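Local coordinates for glutamine cyclotransferase (Xanthomonas campestris, PDB 3MBR), which probably catalyses the cyclisation of N-terminal glutamine to pyroglutamate as a calcium-binding, five-bladed beta-propeller glutaminyl cyclase, at residues Val12-His17 against Met227-Arg232; Gly69-Arg74 against Leu110-Ser115; His116-Asp121 against Leu155-Gly160. The protein carries 1 engineered substitution. All coordinates share one frame; numbering follows the deposited sequence.

Contact 1 of 3, residues Val12-His17 against Met227-Arg232; sequences VKRYPH and MLYEIR
The velcro closure of the beta-propeller is made where V12-P16, on an early strand, zips against M227-R232 on the last one. The two run antiparallel, with two-way backbone bonds at Y15/L228, where L228 N gives to Y15 O at 2.9 Å. Farther along, V12 and K13 both face E230, a classic beta bulge: V12 N reaches E230 O at 2.8 Å, while K13 N adds only a weak bond to the same oxygen.

On the face shared with Y15, E230 holds two partners. With CG anti to the backbone N (chi1 179°) and the rest of the chain extended, its carboxylate lies almost coplanar with the ring of Y15, whose hydroxyl donates to OE2 at 2.7 Å. The other oxygen, OE1, takes R232 NH1 at 2.9 Å through its anti lone pair, close to the guanidinium plane, as a salt bridge. V12 CG2 then sits over the centre of that guanidinium, 3.6 Å from R232 CZ, so the flat group is held at its edge by charge and on one face by a methyl. L228 CD2 packs on Y15 CD1 at 3.8 Å.

On the opposite face R14 sets its guanidinium nearly perpendicular to the Y229 ring (planes 84° apart): the ring edge comes over one face of the guanidinium, Y229 CE2 3.4 Å from R14 NH1. M227 SD lies against R14 CD at 3.8 Å.

Strand 227-233 continues the sheet to 217-222 and 206-212, leaving 9-16 as the outermost strand of a blade built from both chain ends, the closure characteristic of beta-propellers.

Contact 2 of 3, residues Gly69-Arg74 against Leu110-Ser115; sequences GIVAWR and LTSDDS
G69-W73 and L110-S112 run side by side in the same direction, 21° apart with their axes approaching to 5.4 Å, yet no direct hydrogen bond joins them. Water fills the role instead. Water 1 accepts from I70 N at 3.0 Å and also from L110 N, while water 2 lies between I70 O and L110 O, 2.7 Å from the latter, and is itself a ligand of the calcium ion. At G69 a CB would run into L110 N, so having no side chain lets the strands come this close.

Apolar contact centres on V71. Its CG1, in the crowded position between backbone N and carbonyl carbon (chi1 63°), meets L110 CD1 at 3.7 Å, the two side chains crossing at about a right angle. Its CG2 turns to the neighbouring backbone and rests 3.5 Å from T111 C. The buried S112 N has no polar partner.

At the outer end W73 slides the rim of its indole against the turn after L110-S112. CH2 stands 3.4 Å from D114 O and CZ3 3.5 Å from D113 O, both oxygens at the ring edge, while R74 CG lies over one face. That turn is fixed from within: D113 OD1 accepts from S115 N at 2.8 Å, from above the carboxylate plane, in an Asx turn, and it also accepts from H116 N. D113 OD2 is taken by Y118 OH.

Strands 67-73 and 109-112 each begin a separate antiparallel sheet, so this water-bridged, side-by-side pairing is the meeting of innermost strands from adjacent blades around the central channel of a beta-propeller.

Contact 3 of 3, residues His116-Asp121 against Leu155-Gly160; sequences HLYMSD and LEWVNG. With CA (calcium ion), chain B.
Y118 and W157 form an offset stack, the tyrosine ring and the six-membered ring of the indole lying 4.7 Å apart between centroids with planes tilted by 20°. W157 CZ3 stands over one face of the Y118 ring, displaced toward its rim and 3.5 Å from CZ. G160 C, from the turn that follows the tryptophan's own strand, lies over one face of the indole, near the rim, on the other side of the indole plane from the tyrosine. Beyond the stack, Y118 OH is hydrogen-bonded to D113 OD2, which anchors the tip of the tyrosine.

Deeper in, L155 provides the second apolar touch. Its CD1 is pressed against the backbone of the other strand, 3.6 Å from Y118 O and 3.7 Å from S120 N, and meets S120 CB at slightly longer range. S120 OG is bound to L152 O.

The backbone of L155 serves the metal while its side chain serves the packing: L155 O binds the calcium ion at 2.5 Å. The E156 chain bends at chi2 (64°), which turns CD back toward the ion, and OE2 binds it at 2.4 Å; water 2 is a further ligand. E154, L26 and I209 complete the site.

With axes no nearer than 8.4 Å, strand 117-120 and the 155-158 part of strand 152-158 are not sheet neighbours. Strand 109-112 touches both: T111 pairs with Y118 by backbone bonds and its OG1 bonds W157 N. Strands 125-129 and 161-166 flank the pair on their outer sides, one in each blade.

How the contacts relate
Contacts 1 and 2 are partly buried and contact 3 is buried; contact 1 sits at the rim of the propeller, while contact 2 runs from the channel outward. Their chemistry follows their place. Contact 1 joins strands within one sheet, through direct backbone bonds and a tyrosine-glutamate hydrogen bond, its salt bridge lying inside one strand. Contacts 2 and 3 join different sheets, the first by bridging waters and valine-leucine packing, the second by stacking and leucine packing. These two are neighbours, with centres about 7 Å apart: D113 and Y118 couple them, and water 2 serves both. The centre of contact 1 is about 22 Å from that of contact 2 and about 21 Å from that of contact 3.

Contact 1 of 3, residues Val12-His17 against Met227-Arg232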
loop_
_atom_site.group_PDB
_atom_site.type_symbol
_atom_site.label_atom_id
_atom_site.label_comp_id
_atom_site.label_asym_id
_atom_site.label_seq_id
_atom_site.Cartn_x
_atom_site.Cartn_y
_atom_site.Cartn_z
ATOM N N VAL A 12 -1.870 5.822 -18.138
ATOM C CA VAL A 12 -2.793 6.885 -18.499
ATOM C C VAL A 12 -2.073 8.251 -18.406
ATOM O O VAL A 12 -2.184 9.107 -19.316
ATOM C CB VAL A 12 -4.055 6.866 -17.545
ATOM C CG1 VAL A 12 -4.990 8.039 -17.789
ATOM C CG2 VAL A 12 -4.775 5.543 -17.554
ATOM N N LYS A 13 -1.445 8.508 -17.273
ATOM C CA LYS A 13 -0.899 9.795 -16.975
ATOM C C LYS A 13 0.236 9.689 -15.984
ATOM O O LYS A 13 0.160 8.847 -15.104
ATOM C CB LYS A 13 -2.032 10.742 -16.449
ATOM C CG LYS A 13 -1.619 12.148 -16.357
ATOM C CD LYS A 13 -2.933 12.990 -16.185
ATOM C CE LYS A 13 -2.635 14.459 -15.897
ATOM N NZ LYS A 13 -3.919 15.330 -15.871
ATOM N N ARG A 14 1.236 10.561 -16.151
ATOM C CA ARG A 14 2.362 10.654 -15.184
ATOM C C ARG A 14 2.104 11.886 -14.421
ATOM O O ARG A 14 1.782 12.947 -15.018
ATOM C CB ARG A 14 3.732 10.716 -15.894
ATOM C CG ARG A 14 3.884 9.468 -16.745
ATOM C CD ARG A 14 5.108 9.510 -17.732
ATOM N NE ARG A 14 5.022 8.307 -18.607
ATOM C CZ ARG A 14 5.865 7.267 -18.615
ATOM N NH1 ARG A 14 7.000 7.271 -17.879
ATOM N NH2 ARG A 14 5.590 6.227 -19.414
ATOM N N TYR A 15 2.333 11.828 -13.130
ATOM C CA TYR A 15 2.189 12.987 -12.219
ATOM C C TYR A 15 3.518 13.156 -11.482
ATOM O O TYR A 15 4.212 12.198 -11.258
ATOM C CB TYR A 15 1.093 12.676 -11.184
ATOM C CG TYR A 15 -0.269 12.416 -11.757
ATOM C CD1 TYR A 15 -0.638 11.155 -12.187
ATOM C CD2 TYR A 15 -1.187 13.491 -11.845
ATOM C CE1 TYR A 15 -1.897 10.927 -12.710
ATOM C CE2 TYR A 15 -2.493 13.256 -12.380
ATOM C CZ TYR A 15 -2.832 11.945 -12.774
ATOM O OH TYR A 15 -4.151 11.720 -13.197
ATOM N N PRO A 16 3.862 14.354 -11.086
ATOM C CA PRO A 16 5.101 14.547 -10.299
ATOM C C PRO A 16 5.018 13.850 -8.940
ATOM O O PRO A 16 3.968 13.902 -8.292
ATOM C CB PRO A 16 5.194 16.060 -10.111
ATOM C CG PRO A 16 3.919 16.641 -10.631
ATOM C CD PRO A 16 3.069 15.592 -11.260
ATOM N N HIS A 17 6.150 13.291 -8.488
ATOM C CA HIS A 17 6.214 12.795 -7.138
ATOM C C HIS A 17 7.478 13.311 -6.496
ATOM O O HIS A 17 8.541 13.424 -7.169
ATOM C CB HIS A 17 6.270 11.248 -7.187
ATOM C CG HIS A 17 6.331 10.554 -5.837
ATOM N ND1 HIS A 17 7.439 9.806 -5.454
ATOM C CD2 HIS A 17 5.400 10.373 -4.861
ATOM C CE1 HIS A 17 7.208 9.251 -4.254
ATOM N NE2 HIS A 17 5.974 9.594 -3.862
ATOM N N MET A 227 8.050 10.162 -10.271
ATOM C CA MET A 227 6.699 10.223 -10.790
ATOM C C MET A 227 5.801 9.251 -10.062
ATOM O O MET A 227 6.232 8.295 -9.440
ATOM C CB MET A 227 6.665 9.841 -12.284
ATOM C CG MET A 227 7.421 10.871 -13.187
ATOM S SD MET A 227 7.369 10.556 -14.904
ATOM C CE MET A 227 8.844 9.504 -15.058
ATOM N N LEU A 228 4.540 9.584 -10.153
ATOM C CA LEU A 228 3.434 8.748 -9.731
ATOM C C LEU A 228 2.638 8.458 -11.000
ATOM O O LEU A 228 2.381 9.395 -11.778
ATOM C CB LEU A 228 2.629 9.438 -8.597
ATOM C CG LEU A 228 1.307 8.777 -8.155
ATOM C CD1 LEU A 228 1.119 8.911 -6.726
ATOM C CD2 LEU A 228 0.181 9.334 -8.992
ATOM N N TYR A 229 2.245 7.223 -11.196
ATOM C CA TYR A 229 1.564 6.840 -12.469
ATOM C C TYR A 229 0.138 6.452 -12.239
ATOM O O TYR A 229 -0.168 5.700 -11.331
ATOM C CB TYR A 229 2.225 5.623 -13.080
ATOM C CG TYR A 229 3.674 5.868 -13.444
ATOM C CD1 TYR A 229 4.698 5.589 -12.520
ATOM C CD2 TYR A 229 4.029 6.336 -14.677
ATOM C CE1 TYR A 229 6.016 5.795 -12.831
ATOM C CE2 TYR A 229 5.371 6.520 -15.004
ATOM C CZ TYR A 229 6.359 6.309 -14.049
ATOM O OH TYR A 229 7.676 6.462 -14.396
ATOM N N GLU A 230 -0.766 6.969 -13.067
ATOM C CA GLU A 230 -2.132 6.414 -13.155
ATOM C C GLU A 230 -2.053 5.361 -14.243
ATOM O O GLU A 230 -1.623 5.645 -15.353
ATOM C CB GLU A 230 -3.127 7.541 -13.566
ATOM C CG GLU A 230 -4.553 7.041 -13.700
ATOM C CD GLU A 230 -5.522 8.151 -14.056
ATOM O OE1 GLU A 230 -6.643 7.799 -14.451
ATOM O OE2 GLU A 230 -5.158 9.342 -13.923
ATOM N N ILE A 231 -2.498 4.160 -13.923
ATOM C CA ILE A 231 -2.444 3.027 -14.870
ATOM C C ILE A 231 -3.857 2.404 -15.017
ATOM O O ILE A 231 -4.633 2.411 -14.074
ATOM C CB ILE A 231 -1.434 1.994 -14.416
ATOM C CG1 ILE A 231 -1.814 1.351 -13.122
ATOM C CG2 ILE A 231 0.009 2.534 -14.354
ATOM C CD1 ILE A 231 -0.916 0.131 -12.791
ATOM N N ARG A 232 -4.124 1.926 -16.228
ATOM C CA ARG A 232 -5.385 1.259 -16.467
ATOM C C ARG A 232 -5.078 -0.219 -16.806
ATOM O O ARG A 232 -4.274 -0.469 -17.700
ATOM C CB ARG A 232 -6.131 1.967 -17.613
ATOM C CG ARG A 232 -7.654 1.532 -17.745
ATOM C CD ARG A 232 -8.465 2.503 -16.839
ATOM N NE ARG A 232 -8.541 3.881 -17.364
ATOM C CZ ARG A 232 -8.221 5.076 -16.748
ATOM N NH1 ARG A 232 -7.715 5.285 -15.394
ATOM N NH2 ARG A 232 -8.472 6.108 -17.615
#

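Contact 2 of 3, residues Gly69-Arg74 against Leu110-Ser115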
loop_
_atom_site.group_PDB
_atom_site.type_symbol
_atom_site.label_atom_id
_atom_site.label_comp_id
_atom_site.label_asym_id
_atom_site.label_seq_id
_atom_site.Cartn_x
_atom_site.Cartn_y
_atom_site.Cartn_z
ATOM N N GLY A 69 2.702 0.917 6.492
ATOM C CA GLY A 69 1.477 1.126 5.702
ATOM C C GLY A 69 0.353 1.896 6.372
ATOM O O GLY A 69 0.272 1.961 7.635
ATOM N N ILE A 70 -0.575 2.411 5.565
ATOM C CA ILE A 70 -1.662 3.289 6.025
ATOM C C ILE A 70 -2.944 2.954 5.284
ATOM O O ILE A 70 -2.906 2.513 4.140
ATOM C CB ILE A 70 -1.316 4.771 5.826
ATOM C CG1 ILE A 70 -0.880 5.012 4.355
ATOM C CG2 ILE A 70 -0.205 5.229 6.865
ATOM C CD1 ILE A 70 -0.892 6.531 4.036
ATOM N N VAL A 71 -4.076 3.286 5.926
ATOM C CA VAL A 71 -5.374 3.144 5.297
ATOM C C VAL A 71 -6.340 4.142 5.879
ATOM O O VAL A 71 -6.156 4.547 7.038
ATOM C CB VAL A 71 -5.896 1.677 5.550
ATOM C CG1 VAL A 71 -6.091 1.434 7.071
ATOM C CG2 VAL A 71 -7.104 1.338 4.775
ATOM N N ALA A 72 -7.344 4.564 5.156
ATOM C CA ALA A 72 -8.411 5.373 5.740
ATOM C C ALA A 72 -9.569 4.486 6.176
ATOM O O ALA A 72 -9.911 3.497 5.440
ATOM C CB ALA A 72 -8.934 6.338 4.633
ATOM N N TRP A 73 -10.202 4.864 7.260
ATOM C CA TRP A 73 -11.436 4.200 7.732
ATOM C C TRP A 73 -12.320 5.254 8.293
ATOM O O TRP A 73 -11.988 5.831 9.325
ATOM C CB TRP A 73 -11.155 3.101 8.774
ATOM C CG TRP A 73 -12.463 2.441 9.164
ATOM C CD1 TRP A 73 -13.205 2.675 10.235
ATOM C CD2 TRP A 73 -13.175 1.503 8.376
ATOM N NE1 TRP A 73 -14.319 1.942 10.207
ATOM C CE2 TRP A 73 -14.353 1.214 9.054
ATOM C CE3 TRP A 73 -12.901 0.857 7.166
ATOM C CZ2 TRP A 73 -15.293 0.284 8.591
ATOM C CZ3 TRP A 73 -13.874 -0.101 6.670
ATOM C CH2 TRP A 73 -15.050 -0.331 7.387
ATOM N N ARG A 74 -13.440 5.593 7.585
ATOM C CA ARG A 74 -14.316 6.633 8.064
ATOM C C ARG A 74 -13.533 7.941 8.275
ATOM O O ARG A 74 -12.917 8.437 7.311
ATOM C CB ARG A 74 -15.087 6.192 9.337
ATOM C CG ARG A 74 -15.916 4.960 8.970
ATOM C CD ARG A 74 -16.994 4.582 9.944
ATOM N NE ARG A 74 -17.550 3.312 9.471
ATOM C CZ ARG A 74 -18.658 3.178 8.736
ATOM N NH1 ARG A 74 -19.379 4.259 8.385
ATOM N NH2 ARG A 74 -19.053 1.948 8.368
ATOM N N LEU A 110 -1.439 -2.017 4.801
ATOM C CA LEU A 110 -2.856 -2.104 5.167
ATOM C C LEU A 110 -3.693 -1.716 3.999
ATOM O O LEU A 110 -3.260 -0.856 3.233
ATOM C CB LEU A 110 -3.218 -1.060 6.288
ATOM C CG LEU A 110 -2.787 -1.351 7.672
ATOM C CD1 LEU A 110 -3.047 -0.142 8.584
ATOM C CD2 LEU A 110 -3.555 -2.617 8.230
ATOM N N THR A 111 -4.918 -2.233 3.906
ATOM C CA THR A 111 -5.926 -1.619 3.067
ATOM C C THR A 111 -7.277 -1.953 3.710
ATOM O O THR A 111 -7.287 -2.478 4.825
ATOM C CB THR A 111 -5.834 -2.046 1.590
ATOM O OG1 THR A 111 -6.759 -1.247 0.831
ATOM C CG2 THR A 111 -6.168 -3.535 1.358
ATOM N N SER A 112 -8.391 -1.672 3.045
ATOM C CA SER A 112 -9.711 -2.014 3.610
ATOM C C SER A 112 -10.682 -2.212 2.517
ATOM O O SER A 112 -10.551 -1.631 1.408
ATOM C CB SER A 112 -10.127 -0.915 4.527
ATOM O OG SER A 112 -10.480 0.266 3.815
ATOM N N ASP A 113 -11.694 -3.008 2.817
ATOM C CA ASP A 113 -12.900 -3.069 1.926
ATOM C C ASP A 113 -13.987 -2.280 2.658
ATOM O O ASP A 113 -13.659 -1.301 3.360
ATOM C CB ASP A 113 -13.312 -4.496 1.580
ATOM C CG ASP A 113 -13.740 -5.300 2.756
ATOM O OD1 ASP A 113 -13.851 -4.771 3.895
ATOM O OD2 ASP A 113 -13.946 -6.521 2.572
ATOM N N ASP A 114 -15.265 -2.605 2.449
ATOM C CA ASP A 114 -16.244 -1.760 3.194
ATOM C C ASP A 114 -16.538 -2.194 4.621
ATOM O O ASP A 114 -17.372 -1.562 5.296
ATOM C CB ASP A 114 -17.553 -1.530 2.428
ATOM C CG ASP A 114 -18.149 -2.777 1.954
ATOM O OD1 ASP A 114 -19.150 -2.692 1.158
ATOM O OD2 ASP A 114 -17.658 -3.856 2.389
ATOM N N SER A 115 -15.889 -3.239 5.110
ATOM C CA SER A 115 -16.203 -3.740 6.436
ATOM C C SER A 115 -14.964 -4.010 7.264
ATOM O O SER A 115 -15.030 -3.934 8.493
ATOM C CB SER A 115 -16.941 -5.083 6.320
ATOM O OG SER A 115 -18.173 -4.868 5.643
HETATM O O HOH W 1 -0.411 0.526 3.217
HETATM O O HOH W 2 -3.199 1.329 1.578
HETATM O O HOH W 3 -9.852 2.448 3.012
HETATM O O HOH W 4 -19.118 -1.369 7.965
#

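Contact 3 of 3, residues His116-Asp121 against Leu155-Gly160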
loop_
_atom_site.group_PDB
_atom_site.type_symbol
_atom_site.label_atom_id
_atom_site.label_comp_id
_atom_site.label_asym_id
_atom_site.label_seq_id
_atom_site.Cartn_x
_atom_site.Cartn_y
_atom_site.Cartn_z
ATOM N N HIS A 116 -13.826 -4.321 6.616
ATOM C CA HIS A 116 -12.658 -4.825 7.358
ATOM C C HIS A 116 -11.390 -4.206 6.841
ATOM O O HIS A 116 -11.328 -3.751 5.690
ATOM C CB HIS A 116 -12.446 -6.326 7.215
ATOM C CG HIS A 116 -13.527 -7.093 7.880
ATOM N ND1 HIS A 116 -14.676 -7.417 7.204
ATOM C CD2 HIS A 116 -13.704 -7.442 9.175
ATOM C CE1 HIS A 116 -15.497 -8.055 8.044
ATOM N NE2 HIS A 116 -14.939 -8.067 9.250
ATOM N N LEU A 117 -10.368 -4.243 7.693
ATOM C CA LEU A 117 -9.032 -3.895 7.212
ATOM C C LEU A 117 -8.314 -5.173 6.876
ATOM O O LEU A 117 -8.662 -6.245 7.402
ATOM C CB LEU A 117 -8.210 -3.203 8.352
ATOM C CG LEU A 117 -8.903 -2.069 9.066
ATOM C CD1 LEU A 117 -7.903 -1.515 10.062
ATOM C CD2 LEU A 117 -9.453 -0.995 8.148
ATOM N N TYR A 118 -7.336 -5.080 5.986
ATOM C CA TYR A 118 -6.465 -6.203 5.560
ATOM C C TYR A 118 -5.040 -5.780 5.787
ATOM O O TYR A 118 -4.643 -4.715 5.391
ATOM C CB TYR A 118 -6.735 -6.542 4.065
ATOM C CG TYR A 118 -8.145 -6.987 3.851
ATOM C CD1 TYR A 118 -9.154 -6.055 3.607
ATOM C CD2 TYR A 118 -8.456 -8.319 3.888
ATOM C CE1 TYR A 118 -10.519 -6.466 3.472
ATOM C CE2 TYR A 118 -9.750 -8.751 3.701
ATOM C CZ TYR A 118 -10.795 -7.823 3.491
ATOM O OH TYR A 118 -12.120 -8.268 3.283
ATOM N N MET A 119 -4.310 -6.596 6.533
ATOM C CA MET A 119 -2.932 -6.255 6.922
ATOM C C MET A 119 -1.938 -7.332 6.406
ATOM O O MET A 119 -2.085 -8.536 6.611
ATOM C CB MET A 119 -2.874 -6.285 8.481
ATOM C CG MET A 119 -1.542 -6.047 9.004
ATOM S SD MET A 119 -1.489 -5.925 10.818
ATOM C CE MET A 119 0.272 -6.193 11.232
ATOM N N SER A 120 -0.884 -6.838 5.783
ATOM C CA SER A 120 0.329 -7.642 5.442
ATOM C C SER A 120 1.377 -7.509 6.593
ATOM O O SER A 120 1.645 -6.402 7.065
ATOM C CB SER A 120 0.984 -7.109 4.145
ATOM O OG SER A 120 2.308 -7.778 4.046
ATOM N N ASP A 121 2.108 -8.592 6.934
ATOM C CA ASP A 121 3.126 -8.585 8.009
ATOM C C ASP A 121 4.433 -9.194 7.454
ATOM O O ASP A 121 5.332 -9.630 8.199
ATOM C CB ASP A 121 2.596 -9.329 9.235
ATOM C CG ASP A 121 2.302 -10.807 8.931
ATOM O OD1 ASP A 121 2.519 -11.290 7.796
ATOM O OD2 ASP A 121 1.893 -11.492 9.835
ATOM N N LEU A 155 -0.516 -2.959 -0.120
ATOM C CA LEU A 155 -1.833 -3.525 -0.480
ATOM C C LEU A 155 -2.764 -2.436 -0.965
ATOM O O LEU A 155 -2.611 -1.227 -0.566
ATOM C CB LEU A 155 -2.497 -4.083 0.800
ATOM C CG LEU A 155 -1.766 -5.297 1.443
ATOM C CD1 LEU A 155 -2.537 -5.734 2.704
ATOM C CD2 LEU A 155 -1.588 -6.457 0.511
ATOM N N GLU A 156 -3.765 -2.841 -1.752
ATOM C CA GLU A 156 -4.830 -1.906 -2.061
ATOM C C GLU A 156 -6.049 -2.747 -2.455
ATOM O O GLU A 156 -5.933 -3.654 -3.311
ATOM C CB GLU A 156 -4.424 -1.008 -3.222
ATOM C CG GLU A 156 -5.463 0.107 -3.502
ATOM C CD GLU A 156 -5.632 1.093 -2.365
ATOM O OE1 GLU A 156 -6.516 1.965 -2.551
ATOM O OE2 GLU A 156 -4.867 1.086 -1.366
ATOM N N TRP A 157 -7.211 -2.426 -1.931
ATOM C CA TRP A 157 -8.444 -3.086 -2.292
ATOM C C TRP A 157 -9.018 -2.479 -3.530
ATOM O O TRP A 157 -9.211 -1.242 -3.562
ATOM C CB TRP A 157 -9.480 -2.947 -1.161
ATOM C CG TRP A 157 -10.634 -3.865 -1.344
ATOM C CD1 TRP A 157 -11.816 -3.576 -1.952
ATOM C CD2 TRP A 157 -10.686 -5.218 -0.943
ATOM N NE1 TRP A 157 -12.659 -4.708 -1.929
ATOM C CE2 TRP A 157 -11.977 -5.721 -1.322
ATOM C CE3 TRP A 157 -9.801 -6.060 -0.281
ATOM C CZ2 TRP A 157 -12.405 -7.012 -0.997
ATOM C CZ3 TRP A 157 -10.249 -7.400 0.026
ATOM C CH2 TRP A 157 -11.521 -7.822 -0.349
ATOM N N VAL A 158 -9.295 -3.275 -4.571
ATOM C CA VAL A 158 -9.793 -2.699 -5.868
ATOM C C VAL A 158 -10.885 -3.614 -6.364
ATOM O O VAL A 158 -10.631 -4.756 -6.720
ATOM C CB VAL A 158 -8.645 -2.671 -6.884
ATOM C CG1 VAL A 158 -9.142 -2.071 -8.214
ATOM C CG2 VAL A 158 -7.455 -1.837 -6.395
ATOM N N ASN A 159 -12.104 -3.090 -6.383
ATOM C CA ASN A 159 -13.263 -3.851 -6.996
ATOM C C ASN A 159 -13.353 -5.306 -6.526
ATOM O O ASN A 159 -13.438 -6.241 -7.342
ATOM C CB ASN A 159 -13.130 -3.851 -8.522
ATOM C CG ASN A 159 -13.180 -2.443 -9.129
ATOM O OD1 ASN A 159 -12.473 -2.168 -10.119
ATOM N ND2 ASN A 159 -13.937 -1.528 -8.507
ATOM N N GLY A 160 -13.319 -5.524 -5.233
ATOM C CA GLY A 160 -13.549 -6.821 -4.682
ATOM C C GLY A 160 -12.377 -7.716 -4.668
ATOM O O GLY A 160 -12.534 -8.900 -4.349
HETATM CA CA CA B . -2.517 1.287 -0.749
HETATM O O HOH W 2 -3.199 1.329 1.578
#